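Local coordinates for 70 kDa protein (Xanthomonas sp., PDB 4B2N) that oxidatively cleaves rubber as a processive dioxygenase that carries two covalently bound hemes c, at residues S47-G52 and K414-V419; A59-N64 and H394-P399; A591-L596 and D620-S625. All coordinates share one frame; numbering follows the deposited sequence.

Contact 1 of 3, residues S47-G52 and K414-V419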
ATOM      1  N   SER A  47      14.576  -6.795  12.697  1.00 16.61           N
ATOM      2  CA  SER A  47      14.265  -7.741  13.749  1.00 18.48           C
ATOM      3  C   SER A  47      15.060  -7.320  15.000  1.00 20.51           C
ATOM      4  O   SER A  47      14.782  -7.809  16.091  1.00 19.01           O
ATOM      5  CB  SER A  47      14.640  -9.175  13.341  1.00 19.00           C
ATOM      6  OG  SER A  47      16.068  -9.226  13.199  1.00 19.80           O
ATOM      7  N   LEU A  48      15.975  -6.361  14.846  1.00 19.45           N
ATOM      8  CA  LEU A  48      16.736  -5.868  16.002  1.00 21.05           C
ATOM      9  C   LEU A  48      15.932  -4.847  16.792  1.00 20.56           C
ATOM     10  O   LEU A  48      16.334  -4.435  17.911  1.00 20.45           O
ATOM     11  CB  LEU A  48      18.083  -5.265  15.558  1.00 20.51           C
ATOM     12  CG  LEU A  48      19.003  -6.275  14.842  1.00 21.22           C
ATOM     13  CD1 LEU A  48      20.153  -5.479  14.289  1.00 22.35           C
ATOM     14  CD2 LEU A  48      19.552  -7.417  15.694  1.00 21.62           C
ATOM     15  N   VAL A  49      14.824  -4.377  16.223  1.00 19.14           N
ATOM     16  CA  VAL A  49      14.088  -3.250  16.845  1.00 19.69           C
ATOM     17  C   VAL A  49      13.060  -3.787  17.839  1.00 20.41           C
ATOM     18  O   VAL A  49      11.881  -3.948  17.540  1.00 22.16           O
ATOM     19  CB  VAL A  49      13.478  -2.309  15.796  1.00 18.70           C
ATOM     20  CG1 VAL A  49      12.796  -1.129  16.441  1.00 21.06           C
ATOM     21  CG2 VAL A  49      14.574  -1.874  14.790  1.00 18.36           C
ATOM     22  N   LYS A  50      13.526  -3.973  19.064  1.00 21.72           N
ATOM     23  CA  LYS A  50      12.789  -4.659  20.099  1.00 23.81           C
ATOM     24  C   LYS A  50      13.018  -3.780  21.358  1.00 25.38           C
ATOM     25  O   LYS A  50      14.032  -3.043  21.441  1.00 21.17           O
ATOM     26  CB  LYS A  50      13.551  -5.955  20.313  1.00 26.23           C
ATOM     27  CG  LYS A  50      12.752  -7.198  20.126  1.00 31.47           C
ATOM     28  CD  LYS A  50      12.228  -7.302  18.725  1.00 31.21           C
ATOM     29  CE  LYS A  50      11.242  -8.473  18.676  1.00 29.84           C
ATOM     30  NZ  LYS A  50      11.853  -9.663  19.353  1.00 35.23           N
ATOM     31  N   GLN A  51      12.163  -3.946  22.359  1.00 28.15           N
ATOM     32  CA  GLN A  51      12.435  -3.343  23.685  1.00 30.23           C
ATOM     33  C   GLN A  51      13.920  -3.457  24.090  1.00 28.09           C
ATOM     34  O   GLN A  51      14.546  -4.493  24.001  1.00 25.15           O
ATOM     35  CB  GLN A  51      11.508  -3.912  24.761  1.00 35.31           C
ATOM     36  CG  GLN A  51      11.392  -3.031  26.025  1.00 42.59           C
ATOM     37  CD  GLN A  51      10.465  -1.804  25.833  1.00 51.05           C
ATOM     38  OE1 GLN A  51      10.895  -0.645  25.959  1.00 55.11           O
ATOM     39  NE2 GLN A  51       9.185  -2.063  25.508  1.00 55.16           N
ATOM     40  N   GLY A  52      14.501  -2.337  24.498  1.00 30.24           N
ATOM     41  CA  GLY A  52      15.918  -2.304  24.806  1.00 26.77           C
ATOM     42  C   GLY A  52      16.764  -1.655  23.726  1.00 27.85           C
ATOM     43  O   GLY A  52      17.919  -1.214  24.002  1.00 26.76           O
ATOM     44  N   LYS A 414      20.890   1.482  10.332  1.00 21.36           N
ATOM     45  CA  LYS A 414      20.907   2.554   9.379  1.00 19.47           C
ATOM     46  C   LYS A 414      19.678   2.411   8.497  1.00 19.33           C
ATOM     47  O   LYS A 414      19.417   1.314   7.968  1.00 18.66           O
ATOM     48  CB  LYS A 414      22.123   2.390   8.501  1.00 22.86           C
ATOM     49  CG  LYS A 414      22.322   3.467   7.448  1.00 22.23           C
ATOM     50  CD  LYS A 414      23.721   3.339   6.848  1.00 26.58           C
ATOM     51  CE  LYS A 414      23.930   1.914   6.360  1.00 27.72           C
ATOM     52  NZ  LYS A 414      24.567   2.069   5.040  1.00 31.06           N
ATOM     53  N   GLY A 415      18.950   3.501   8.312  1.00 17.85           N
ATOM     54  CA  GLY A 415      17.779   3.491   7.421  1.00 18.21           C
ATOM     55  C   GLY A 415      16.485   2.815   7.912  1.00 17.64           C
ATOM     56  O   GLY A 415      15.455   2.942   7.266  1.00 17.32           O
ATOM     57  N   VAL A 416      16.521   2.159   9.068  1.00 17.01           N
ATOM     58  CA  VAL A 416      15.272   1.548   9.633  1.00 17.78           C
ATOM     59  C   VAL A 416      14.225   2.625   9.954  1.00 17.88           C
ATOM     60  O   VAL A 416      14.548   3.645  10.572  1.00 16.86           O
ATOM     61  CB  VAL A 416      15.524   0.643  10.877  1.00 16.98           C
ATOM     62  CG1 VAL A 416      14.217   0.202  11.534  1.00 16.62           C
ATOM     63  CG2 VAL A 416      16.330  -0.584  10.485  1.00 17.26           C
ATOM     64  N   ALA A 417      12.998   2.404   9.467  1.00 16.36           N
ATOM     65  CA  ALA A 417      11.876   3.253   9.845  1.00 16.75           C
ATOM     66  C   ALA A 417      11.066   2.492  10.925  1.00 16.73           C
ATOM     67  O   ALA A 417      10.340   1.521  10.618  1.00 16.43           O
ATOM     68  CB  ALA A 417      11.016   3.576   8.605  1.00 16.80           C
ATOM     69  N   ALA A 418      11.190   2.883  12.197  1.00 17.65           N
ATOM     70  CA  ALA A 418      10.381   2.288  13.246  1.00 16.72           C
ATOM     71  C   ALA A 418       9.807   3.316  14.199  1.00 17.67           C
ATOM     72  O   ALA A 418       9.822   3.100  15.431  1.00 19.29           O
ATOM     73  CB  ALA A 418      11.193   1.249  14.017  1.00 17.18           C
ATOM     74  N   VAL A 419       9.312   4.431  13.668  1.00 16.76           N
ATOM     75  CA  VAL A 419       8.660   5.401  14.496  1.00 16.55           C
ATOM     76  C   VAL A 419       7.272   5.650  13.947  1.00 16.74           C
ATOM     77  O   VAL A 419       7.164   6.070  12.824  1.00 18.07           O
ATOM     78  CB  VAL A 419       9.463   6.732  14.479  1.00 16.72           C
ATOM     79  CG1 VAL A 419       8.734   7.866  15.215  1.00 16.96           C
ATOM     80  CG2 VAL A 419      10.874   6.537  15.065  1.00 16.14           C
TER
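An inverse gamma turn centred on Val49 meets the irregular loop 414-419, just ahead of strand 420-422. Val49, Val416 and Ala418 make the contact, and all three are buried. The turn has its usual backbone shape, with Val49 at phi -89° and psi 88°. It comes straight after a 3-10 segment that ends at Leu48. The backbones stay well apart, with Val49 CA 7.6 Å from Ala418 CA.

The touch is purely apolar and no hydrogen bond joins the two segments. The side chain of Val49 has two methyls, and each has its own partner. CG1 lies anti to the backbone N (chi1 -177°). This places it against Ala418, with Val49 CG1 3.8 Å from Ala418 CB. CG2, beside the backbone N, meets Val416. Val49 and Val416 reach toward each other tip to tip. Ala417, between the two partners, has its side chain on Pro505 instead.

Backbone bonds hold both loops in place. Val49 pairs with Phe67, and Ala418 pairs with Asn64 and Ala65 further along the same N-terminal loop. Ala418 also packs on Phe63 and Thr298. The side chain of Val416 is about 7 Å from that of Lys297, which binds heme c #1, and about 10 Å from that of His394, an axial ligand of heme c #2. The summed buried area is small, 96 Å². The Val49-Val416 touch itself runs from CG2 of Val49 to CG1 of Val416, at 3.9 Å.

Contact 2 of 3, residues A59-N64 and H394-P399; sequences AALQFN and HGVYSP. With HEC (heme c), chain D.
Leu61 makes the apolar contact with Gly395 and Val396 through one methyl, CD2. The distance from Leu61 CD2 to Gly395 CA is 4.0 Å. The same methyl meets a branch of Val396, with Leu61 CD2 4.1 Å from Val396 CG2. The Leu61 and Val396 side chains cross obliquely. CG of Leu61 is anti to its N (chi1 170°), and the branch beyond it reaches the 394-399 chain. On its own segment, Leu61 CG lies over one face of the Phe63 ring, 4.0 Å above the plane and offset toward the rim. Val396 also packs on His368, His401 and Ala402.

Metal coordination involves the residue just before Gly395. His394 NE2 binds the heme iron at 2.0 Å, and His641 is the second axial ligand. Cys390, Cys393 and His394 form the CXXCH motif of a c-type cytochrome site, with both cysteines linked to this heme. Gly395 is the first residue past the short helix 391-394 and has a positive phi (129°). The chain leaves the helix there and passes Leu61 CD2. The Leu61 side chain is about 6 Å from that of Cys393.

Polar bonds fix the pieces. His394 ND1 is hydrogen-bonded to Pro504 O, which helps set the rotation of the imidazole. Gly395 O is bonded to Tyr367 OH and lies over one face of the Tyr397 ring. Within 59-64, Gln62 NE2 donates to Ala59 O at 3.2 Å in a fairly straight bond (162°). The donor sits above the carbonyl plane of Ala59, while the bond stays close to the amide plane of Gln62. Gln62 NE2 is also bonded to Asn56 O.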
ATOM      1  N   ALA A  59      19.694   9.848  22.656  1.00 27.04           N
ATOM      2  CA  ALA A  59      19.998   9.823  21.227  1.00 25.97           C
ATOM      3  C   ALA A  59      18.954  10.640  20.398  1.00 25.06           C
ATOM      4  O   ALA A  59      17.805  10.822  20.809  1.00 24.80           O
ATOM      5  CB  ALA A  59      20.088   8.380  20.708  1.00 24.70           C
ATOM      6  N   ALA A  60      19.383  11.102  19.224  1.00 25.24           N
ATOM      7  CA  ALA A  60      18.540  11.844  18.267  1.00 24.04           C
ATOM      8  C   ALA A  60      17.319  11.047  17.834  1.00 23.12           C
ATOM      9  O   ALA A  60      16.250  11.605  17.584  1.00 20.28           O
ATOM     10  CB  ALA A  60      19.344  12.211  17.028  1.00 23.79           C
ATOM     11  N   LEU A  61      17.483   9.739  17.734  1.00 22.40           N
ATOM     12  CA  LEU A  61      16.356   8.897  17.286  1.00 21.45           C
ATOM     13  C   LEU A  61      15.940   7.863  18.329  1.00 21.93           C
ATOM     14  O   LEU A  61      16.737   7.009  18.729  1.00 23.75           O
ATOM     15  CB  LEU A  61      16.746   8.208  15.979  1.00 20.49           C
ATOM     16  CG  LEU A  61      15.806   7.100  15.447  1.00 19.97           C
ATOM     17  CD1 LEU A  61      14.387   7.638  15.153  1.00 22.37           C
ATOM     18  CD2 LEU A  61      16.375   6.484  14.199  1.00 19.08           C
ATOM     19  N   GLN A  62      14.691   7.920  18.761  1.00 22.43           N
ATOM     20  CA  GLN A  62      14.144   6.915  19.701  1.00 22.06           C
ATOM     21  C   GLN A  62      13.078   6.106  18.960  1.00 19.89           C
ATOM     22  O   GLN A  62      12.012   6.642  18.692  1.00 19.15           O
ATOM     23  CB  GLN A  62      13.505   7.605  20.887  1.00 23.54           C
ATOM     24  CG  GLN A  62      14.523   8.508  21.568  1.00 25.46           C
ATOM     25  CD  GLN A  62      15.610   7.667  22.226  1.00 26.39           C
ATOM     26  OE1 GLN A  62      15.305   6.717  22.905  1.00 27.03           O
ATOM     27  NE2 GLN A  62      16.872   8.016  22.023  1.00 25.73           N
ATOM     28  N   PHE A  63      13.351   4.840  18.668  1.00 18.68           N
ATOM     29  CA  PHE A  63      12.345   4.000  17.985  1.00 19.72           C
ATOM     30  C   PHE A  63      11.143   3.745  18.863  1.00 19.71           C
ATOM     31  O   PHE A  63      11.262   3.576  20.071  1.00 21.48           O
ATOM     32  CB  PHE A  63      12.926   2.641  17.560  1.00 18.50           C
ATOM     33  CG  PHE A  63      14.107   2.742  16.639  1.00 19.89           C
ATOM     34  CD1 PHE A  63      13.956   3.239  15.317  1.00 17.96           C
ATOM     35  CD2 PHE A  63      15.415   2.362  17.087  1.00 21.01           C
ATOM     36  CE1 PHE A  63      15.062   3.308  14.444  1.00 19.03           C
ATOM     37  CE2 PHE A  63      16.530   2.484  16.229  1.00 19.74           C
ATOM     38  CZ  PHE A  63      16.353   2.939  14.889  1.00 20.53           C
ATOM     39  N   ASN A  64       9.983   3.583  18.263  1.00 19.20           N
ATOM     40  CA  ASN A  64       8.826   3.232  19.081  1.00 20.46           C
ATOM     41  C   ASN A  64       7.941   2.207  18.460  1.00 20.18           C
ATOM     42  O   ASN A  64       6.957   1.810  19.086  1.00 19.19           O
ATOM     43  CB  ASN A  64       8.044   4.469  19.518  1.00 20.14           C
ATOM     44  CG  ASN A  64       7.315   5.119  18.368  1.00 20.59           C
ATOM     45  OD1 ASN A  64       7.153   4.538  17.321  1.00 16.90           O
ATOM     46  ND2 ASN A  64       6.876   6.344  18.571  1.00 19.33           N
ATOM     47  N   HIS A 394      12.206   9.712  10.769  1.00 18.67           N
ATOM     48  CA  HIS A 394      12.344   8.876   9.587  1.00 18.37           C
ATOM     49  C   HIS A 394      13.421   7.793   9.660  1.00 18.58           C
ATOM     50  O   HIS A 394      13.316   6.716   9.055  1.00 19.59           O
ATOM     51  CB  HIS A 394      12.545   9.757   8.375  1.00 16.50           C
ATOM     52  CG  HIS A 394      11.310  10.426   7.930  1.00 17.30           C
ATOM     53  ND1 HIS A 394      10.391   9.815   7.101  1.00 16.15           N
ATOM     54  CD2 HIS A 394      10.871  11.699   8.130  1.00 16.58           C
ATOM     55  CE1 HIS A 394       9.404  10.690   6.830  1.00 16.00           C
ATOM     56  NE2 HIS A 394       9.681  11.840   7.466  1.00 15.98           N
ATOM     57  N   GLY A 395      14.482   8.052  10.404  1.00 21.29           N
ATOM     58  CA  GLY A 395      15.620   7.145  10.374  1.00 19.91           C
ATOM     59  C   GLY A 395      16.943   7.822  10.120  1.00 19.25           C
ATOM     60  O   GLY A 395      16.991   8.913   9.521  1.00 19.72           O
ATOM     61  N   VAL A 396      18.023   7.150  10.522  1.00 18.56           N
ATOM     62  CA  VAL A 396      19.388   7.626  10.242  1.00 20.82           C
ATOM     63  C   VAL A 396      19.992   6.958   8.998  1.00 19.66           C
ATOM     64  O   VAL A 396      20.090   5.718   8.928  1.00 22.02           O
ATOM     65  CB  VAL A 396      20.308   7.299  11.446  1.00 22.13           C
ATOM     66  CG1 VAL A 396      21.752   7.683  11.134  1.00 23.14           C
ATOM     67  CG2 VAL A 396      19.827   8.023  12.697  1.00 21.24           C
ATOM     68  N   TYR A 397      20.361   7.781   7.999  1.00 19.52           N
ATOM     69  CA  TYR A 397      20.823   7.268   6.717  1.00 18.36           C
ATOM     70  C   TYR A 397      22.322   7.368   6.567  1.00 19.52           C
ATOM     71  O   TYR A 397      22.896   6.560   5.883  1.00 20.78           O
ATOM     72  CB  TYR A 397      20.158   7.966   5.512  1.00 18.63           C
ATOM     73  CG  TYR A 397      18.673   7.735   5.476  1.00 18.61           C
ATOM     74  CD1 TYR A 397      18.159   6.457   5.540  1.00 19.36           C
ATOM     75  CD2 TYR A 397      17.797   8.803   5.441  1.00 18.21           C
ATOM     76  CE1 TYR A 397      16.772   6.239   5.576  1.00 18.95           C
ATOM     77  CE2 TYR A 397      16.424   8.633   5.516  1.00 18.35           C
ATOM     78  CZ  TYR A 397      15.912   7.348   5.556  1.00 17.92           C
ATOM     79  OH  TYR A 397      14.557   7.195   5.614  1.00 17.99           O
ATOM     80  N   SER A 398      22.916   8.402   7.142  1.00 19.59           N
ATOM     81  CA  SER A 398      24.310   8.755   6.932  1.00 20.56           C
ATOM     82  C   SER A 398      25.185   7.755   7.703  1.00 21.80           C
ATOM     83  O   SER A 398      24.968   7.571   8.939  1.00 21.08           O
ATOM     84  CB  SER A 398      24.514  10.188   7.431  1.00 21.74           C
ATOM     85  OG  SER A 398      25.746  10.343   8.100  1.00 24.69           O
ATOM     86  N   PRO A 399      26.123   7.069   6.995  1.00 21.40           N
ATOM     87  CA  PRO A 399      26.947   6.094   7.717  1.00 23.97           C
ATOM     88  C   PRO A 399      27.682   6.740   8.895  1.00 25.06           C
ATOM     89  O   PRO A 399      27.879   6.123   9.923  1.00 26.11           O
ATOM     90  CB  PRO A 399      27.957   5.652   6.649  1.00 25.38           C
ATOM     91  CG  PRO A 399      27.207   5.805   5.362  1.00 26.05           C
ATOM     92  CD  PRO A 399      26.466   7.111   5.560  1.00 23.55           C
TER
HETATM   93 FE   HEC D 701       8.533  13.502   7.546  1.00 18.49          FE
HETATM   94  CHA HEC D 701       6.040  11.973   5.704  1.00 16.76           C
HETATM   95  CHB HEC D 701      10.488  14.034   4.611  1.00 17.69           C
HETATM   96  CHC HEC D 701      10.762  15.455   9.247  1.00 18.35           C
HETATM   97  CHD HEC D 701       7.304  12.110  10.410  1.00 17.68           C
HETATM   98  NA  HEC D 701       8.353  12.985   5.598  1.00 18.57           N
HETATM   99  C1A HEC D 701       7.178  12.492   4.980  1.00 18.22           C
HETATM  100  C2A HEC D 701       7.319  12.434   3.527  1.00 17.18           C
HETATM  101  C3A HEC D 701       8.631  13.029   3.211  1.00 18.27           C
HETATM  102  C4A HEC D 701       9.192  13.416   4.489  1.00 18.09           C
HETATM  103  CMA HEC D 701       9.229  13.165   1.829  1.00 16.76           C
HETATM  104  CAA HEC D 701       6.374  11.784   2.520  1.00 17.16           C
HETATM  105  CBA HEC D 701       6.815  10.277   2.612  1.00 16.35           C
HETATM  106  CGA HEC D 701       5.829   9.377   1.851  1.00 16.37           C
HETATM  107  O1A HEC D 701       4.783   9.923   1.413  1.00 15.45           O
HETATM  108  O2A HEC D 701       6.032   8.133   1.601  1.00 16.75           O
HETATM  109  NB  HEC D 701      10.321  14.570   6.974  1.00 19.52           N
HETATM  110  C1B HEC D 701      10.974  14.688   5.819  1.00 18.30           C
HETATM  111  C2B HEC D 701      12.187  15.511   5.839  1.00 19.50           C
HETATM  112  C3B HEC D 701      12.245  15.953   7.245  1.00 18.74           C
HETATM  113  C4B HEC D 701      11.074  15.322   7.830  1.00 19.13           C
HETATM  114  CMB HEC D 701      13.112  15.792   4.677  1.00 19.00           C
HETATM  115  CAB HEC D 701      13.244  16.877   7.909  1.00 19.89           C
HETATM  116  CBB HEC D 701      13.186  18.197   7.453  1.00 18.72           C
HETATM  117  NC  HEC D 701       9.048  13.638   9.413  1.00 19.01           N
HETATM  118  C1C HEC D 701       9.886  14.619  10.015  1.00 19.09           C
HETATM  119  C2C HEC D 701       9.825  14.674  11.471  1.00 19.58           C
HETATM  120  C3C HEC D 701       8.826  13.690  11.806  1.00 18.96           C
HETATM  121  C4C HEC D 701       8.303  13.145  10.522  1.00 19.54           C
HETATM  122  CMC HEC D 701      10.626  15.556  12.416  1.00 18.53           C
HETATM  123  CAC HEC D 701       8.386  13.379  13.205  1.00 22.14           C
HETATM  124  CBC HEC D 701       7.968  14.288  14.106  1.00 21.32           C
HETATM  125  ND  HEC D 701       7.060  12.242   7.959  1.00 17.43           N
HETATM  126  C1D HEC D 701       6.620  11.821   9.139  1.00 17.12           C
HETATM  127  C2D HEC D 701       5.434  10.977   9.170  1.00 17.15           C
HETATM  128  C3D HEC D 701       5.039  10.941   7.782  1.00 16.67           C
HETATM  129  C4D HEC D 701       6.068  11.756   7.143  1.00 17.49           C
HETATM  130  CMD HEC D 701       4.762  10.329  10.355  1.00 16.40           C
HETATM  131  CAD HEC D 701       3.860  10.208   7.185  1.00 16.40           C
HETATM  132  CBD HEC D 701       2.756  11.270   7.069  1.00 16.60           C
HETATM  133  CGD HEC D 701       1.493  10.728   6.444  1.00 15.52           C
HETATM  134  O1D HEC D 701       0.391  10.836   6.998  1.00 18.01           O
HETATM  135  O2D HEC D 701       1.652  10.151   5.388  1.00 14.23           O

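Contact 3 of 3, residues A591-L596 and D620-S625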
ATOM      1  N   ALA A 591     -19.937  16.146  -3.085  1.00 33.66           N
ATOM      2  CA  ALA A 591     -19.456  14.889  -3.679  1.00 31.42           C
ATOM      3  C   ALA A 591     -20.449  14.184  -4.601  1.00 28.65           C
ATOM      4  O   ALA A 591     -21.608  13.980  -4.266  1.00 30.10           O
ATOM      5  CB  ALA A 591     -19.051  13.956  -2.555  1.00 29.36           C
ATOM      6  N   THR A 592     -19.997  13.743  -5.763  1.00 26.71           N
ATOM      7  CA  THR A 592     -20.906  13.025  -6.688  1.00 25.38           C
ATOM      8  C   THR A 592     -20.998  11.530  -6.375  1.00 22.83           C
ATOM      9  O   THR A 592     -20.284  11.015  -5.524  1.00 22.56           O
ATOM     10  CB  THR A 592     -20.404  13.202  -8.122  1.00 26.62           C
ATOM     11  OG1 THR A 592     -18.983  12.977  -8.127  1.00 28.17           O
ATOM     12  CG2 THR A 592     -20.689  14.635  -8.606  1.00 23.73           C
ATOM     13  N   ILE A 593     -21.875  10.831  -7.064  1.00 23.40           N
ATOM     14  CA  ILE A 593     -22.141   9.440  -6.722  1.00 23.05           C
ATOM     15  C   ILE A 593     -20.900   8.515  -6.827  1.00 21.66           C
ATOM     16  O   ILE A 593     -20.745   7.610  -6.043  1.00 20.93           O
ATOM     17  CB  ILE A 593     -23.304   8.939  -7.576  1.00 24.39           C
ATOM     18  CG1 ILE A 593     -23.875   7.662  -6.979  1.00 25.92           C
ATOM     19  CG2 ILE A 593     -22.939   8.826  -9.061  1.00 24.98           C
ATOM     20  CD1 ILE A 593     -25.071   7.176  -7.792  1.00 28.57           C
ATOM     21  N   ASP A 594     -20.023   8.756  -7.800  1.00 20.87           N
ATOM     22  CA  ASP A 594     -18.817   7.973  -7.980  1.00 21.46           C
ATOM     23  C   ASP A 594     -17.805   8.259  -6.824  1.00 22.19           C
ATOM     24  O   ASP A 594     -16.945   7.457  -6.546  1.00 19.99           O
ATOM     25  CB  ASP A 594     -18.155   8.317  -9.311  1.00 22.66           C
ATOM     26  CG  ASP A 594     -17.692   9.737  -9.367  1.00 23.74           C
ATOM     27  OD1 ASP A 594     -18.552  10.648  -9.213  1.00 27.51           O
ATOM     28  OD2 ASP A 594     -16.474   9.986  -9.530  1.00 22.08           O
ATOM     29  N   ILE A 595     -17.913   9.411  -6.170  1.00 21.02           N
ATOM     30  CA  ILE A 595     -16.988   9.698  -5.087  1.00 20.63           C
ATOM     31  C   ILE A 595     -17.508   9.083  -3.771  1.00 23.01           C
ATOM     32  O   ILE A 595     -16.725   8.650  -2.913  1.00 23.52           O
ATOM     33  CB  ILE A 595     -16.766  11.218  -4.927  1.00 21.30           C
ATOM     34  CG1 ILE A 595     -16.019  11.775  -6.122  1.00 19.86           C
ATOM     35  CG2 ILE A 595     -16.038  11.533  -3.631  1.00 20.72           C
ATOM     36  CD1 ILE A 595     -15.897  13.314  -6.104  1.00 22.20           C
ATOM     37  N   LEU A 596     -18.821   9.067  -3.612  1.00 23.25           N
ATOM     38  CA  LEU A 596     -19.444   8.548  -2.412  1.00 23.68           C
ATOM     39  C   LEU A 596     -19.527   7.033  -2.387  1.00 23.28           C
ATOM     40  O   LEU A 596     -19.694   6.482  -1.353  1.00 23.07           O
ATOM     41  CB  LEU A 596     -20.837   9.131  -2.232  1.00 24.25           C
ATOM     42  CG  LEU A 596     -20.871  10.651  -2.076  1.00 26.92           C
ATOM     43  CD1 LEU A 596     -22.329  11.082  -2.057  1.00 27.29           C
ATOM     44  CD2 LEU A 596     -20.152  11.131  -0.807  1.00 26.26           C
ATOM     45  N   ASP A 620     -18.169  10.324 -18.041  1.00 22.59           N
ATOM     46  CA  ASP A 620     -16.947  10.897 -18.548  1.00 21.70           C
ATOM     47  C   ASP A 620     -16.729  12.210 -17.818  1.00 22.24           C
ATOM     48  O   ASP A 620     -15.608  12.598 -17.679  1.00 21.15           O
ATOM     49  CB  ASP A 620     -17.018  11.115 -20.055  1.00 22.79           C
ATOM     50  CG  ASP A 620     -17.066   9.796 -20.842  1.00 23.27           C
ATOM     51  OD1 ASP A 620     -16.501   8.786 -20.346  1.00 21.05           O
ATOM     52  OD2 ASP A 620     -17.685   9.780 -21.938  1.00 23.78           O
ATOM     53  N   GLN A 621     -17.796  12.904 -17.405  1.00 22.14           N
ATOM     54  CA  GLN A 621     -17.563  14.151 -16.652  1.00 23.40           C
ATOM     55  C   GLN A 621     -16.949  13.852 -15.261  1.00 21.73           C
ATOM     56  O   GLN A 621     -16.074  14.584 -14.781  1.00 20.84           O
ATOM     57  CB  GLN A 621     -18.858  15.047 -16.535  1.00 28.32           C
ATOM     58  CG  GLN A 621     -19.058  16.130 -17.656  1.00 34.74           C
ATOM     59  CD  GLN A 621     -17.922  17.250 -17.857  1.00 39.32           C
ATOM     60  OE1 GLN A 621     -17.340  17.804 -16.886  1.00 39.46           O
ATOM     61  NE2 GLN A 621     -17.649  17.604 -19.146  1.00 33.84           N
ATOM     62  N   GLN A 622     -17.373  12.759 -14.645  1.00 18.20           N
ATOM     63  CA  GLN A 622     -16.765  12.357 -13.360  1.00 18.39           C
ATOM     64  C   GLN A 622     -15.318  11.960 -13.550  1.00 19.50           C
ATOM     65  O   GLN A 622     -14.456  12.266 -12.684  1.00 20.04           O
ATOM     66  CB  GLN A 622     -17.580  11.218 -12.703  1.00 19.52           C
ATOM     67  CG  GLN A 622     -18.960  11.677 -12.205  1.00 20.10           C
ATOM     68  CD  GLN A 622     -19.988  10.528 -12.090  1.00 22.10           C
ATOM     69  OE1 GLN A 622     -19.710   9.357 -12.388  1.00 19.97           O
ATOM     70  NE2 GLN A 622     -21.198  10.877 -11.625  1.00 22.18           N
ATOM     71  N   ILE A 623     -15.009  11.350 -14.702  1.00 17.76           N
ATOM     72  CA  ILE A 623     -13.625  10.927 -14.996  1.00 18.25           C
ATOM     73  C   ILE A 623     -12.771  12.206 -14.998  1.00 19.86           C
ATOM     74  O   ILE A 623     -11.696  12.222 -14.414  1.00 17.94           O
ATOM     75  CB  ILE A 623     -13.585  10.099 -16.296  1.00 18.66           C
ATOM     76  CG1 ILE A 623     -14.204   8.754 -16.011  1.00 17.80           C
ATOM     77  CG2 ILE A 623     -12.171   9.930 -16.871  1.00 17.91           C
ATOM     78  CD1 ILE A 623     -14.476   8.003 -17.286  1.00 17.85           C
ATOM     79  N   LYS A 624     -13.301  13.308 -15.544  1.00 20.33           N
ATOM     80  CA  LYS A 624     -12.515  14.527 -15.607  1.00 19.63           C
ATOM     81  C   LYS A 624     -12.157  14.995 -14.226  1.00 19.66           C
ATOM     82  O   LYS A 624     -11.027  15.436 -13.982  1.00 21.96           O
ATOM     83  CB  LYS A 624     -13.207  15.662 -16.434  1.00 21.01           C
ATOM     84  CG  LYS A 624     -13.116  15.408 -17.919  1.00 23.47           C
ATOM     85  CD  LYS A 624     -13.742  16.488 -18.811  1.00 31.13           C
ATOM     86  CE  LYS A 624     -13.159  17.875 -18.450  1.00 33.49           C
ATOM     87  NZ  LYS A 624     -13.613  18.910 -19.461  1.00 42.62           N
ATOM     88  N   SER A 625     -13.066  14.865 -13.296  1.00 18.29           N
ATOM     89  CA  SER A 625     -12.755  15.262 -11.925  1.00 19.02           C
ATOM     90  C   SER A 625     -11.794  14.280 -11.232  1.00 18.51           C
ATOM     91  O   SER A 625     -10.940  14.690 -10.487  1.00 17.61           O
ATOM     92  CB  SER A 625     -14.068  15.338 -11.173  1.00 20.02           C
ATOM     93  OG  SER A 625     -14.929  16.315 -11.786  1.00 20.59           O
TER
HETATM   94  O   HOH W   1     -15.528  12.299  -9.842  1.00 20.91           O
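Two short helices face each other here, 593-596 and the start of 620-626, with Asp594 CA 7.2 Å from Gln622 CA. Thr592 is at the N-cap position of the first, but its side chain makes no capping bond and goes to Asp594 OD1 instead. Its O accepts from both Ile595 N and Leu596 N.

The side-chain motif is a carboxylate-on-amide stack. The Asp594 and Gln622 planes are 13° apart, and the two side chains slide past each other in opposite directions. Asp594 OD1 lies 3.2 Å from Gln622 CD, and no hydrogen bond joins the carboxylate to the amide. The carboxylate gets there because CG of Asp594 sits between the backbone N and the carbonyl carbon (chi1 64°). Thr592 OG1 donates to Asp594 OD1 at 2.6 Å, on the syn side. That bond helps hold the group's rotation. OD2 has a salt bridge to Arg626.

The amide is fixed as well. Gln622 OE1 accepts from Thr619 N, just before helix 620-626. Gln622 is extended beyond CG, and its NE2 is 3.7 Å from CG2 of Ile593. The contact lies away from the heme sites and joins two helices 24 residues apart in the chain. One water bridges them, donating to Asp594 OD2 at 2.5 Å and to Gln622 O at 3.0 Å.

In the fold
Contacts 1 and 2 form one neighbourhood, with centres 9 Å apart. Along the chain, contact 2 is nested inside the loop closed by contact 1. Two probable backbone hydrogen bonds join them: Gly415 N to Val396 O at 2.6 Å and Asn64 N to Ala418 O at 2.9 Å. The first ties 414-419 to the segment that follows the iron ligand; the second ties the N-terminal loop to 414-419. Contact 2 holds an iron ligand of heme c #2, and the Ala418 side chain of contact 1 is about 12 Å from a bound heme c. Contact 3 lies on the opposite side of the chain's centre. Its centre is about 42 Å from that of contact 1 and about 43 Å from that of contact 2.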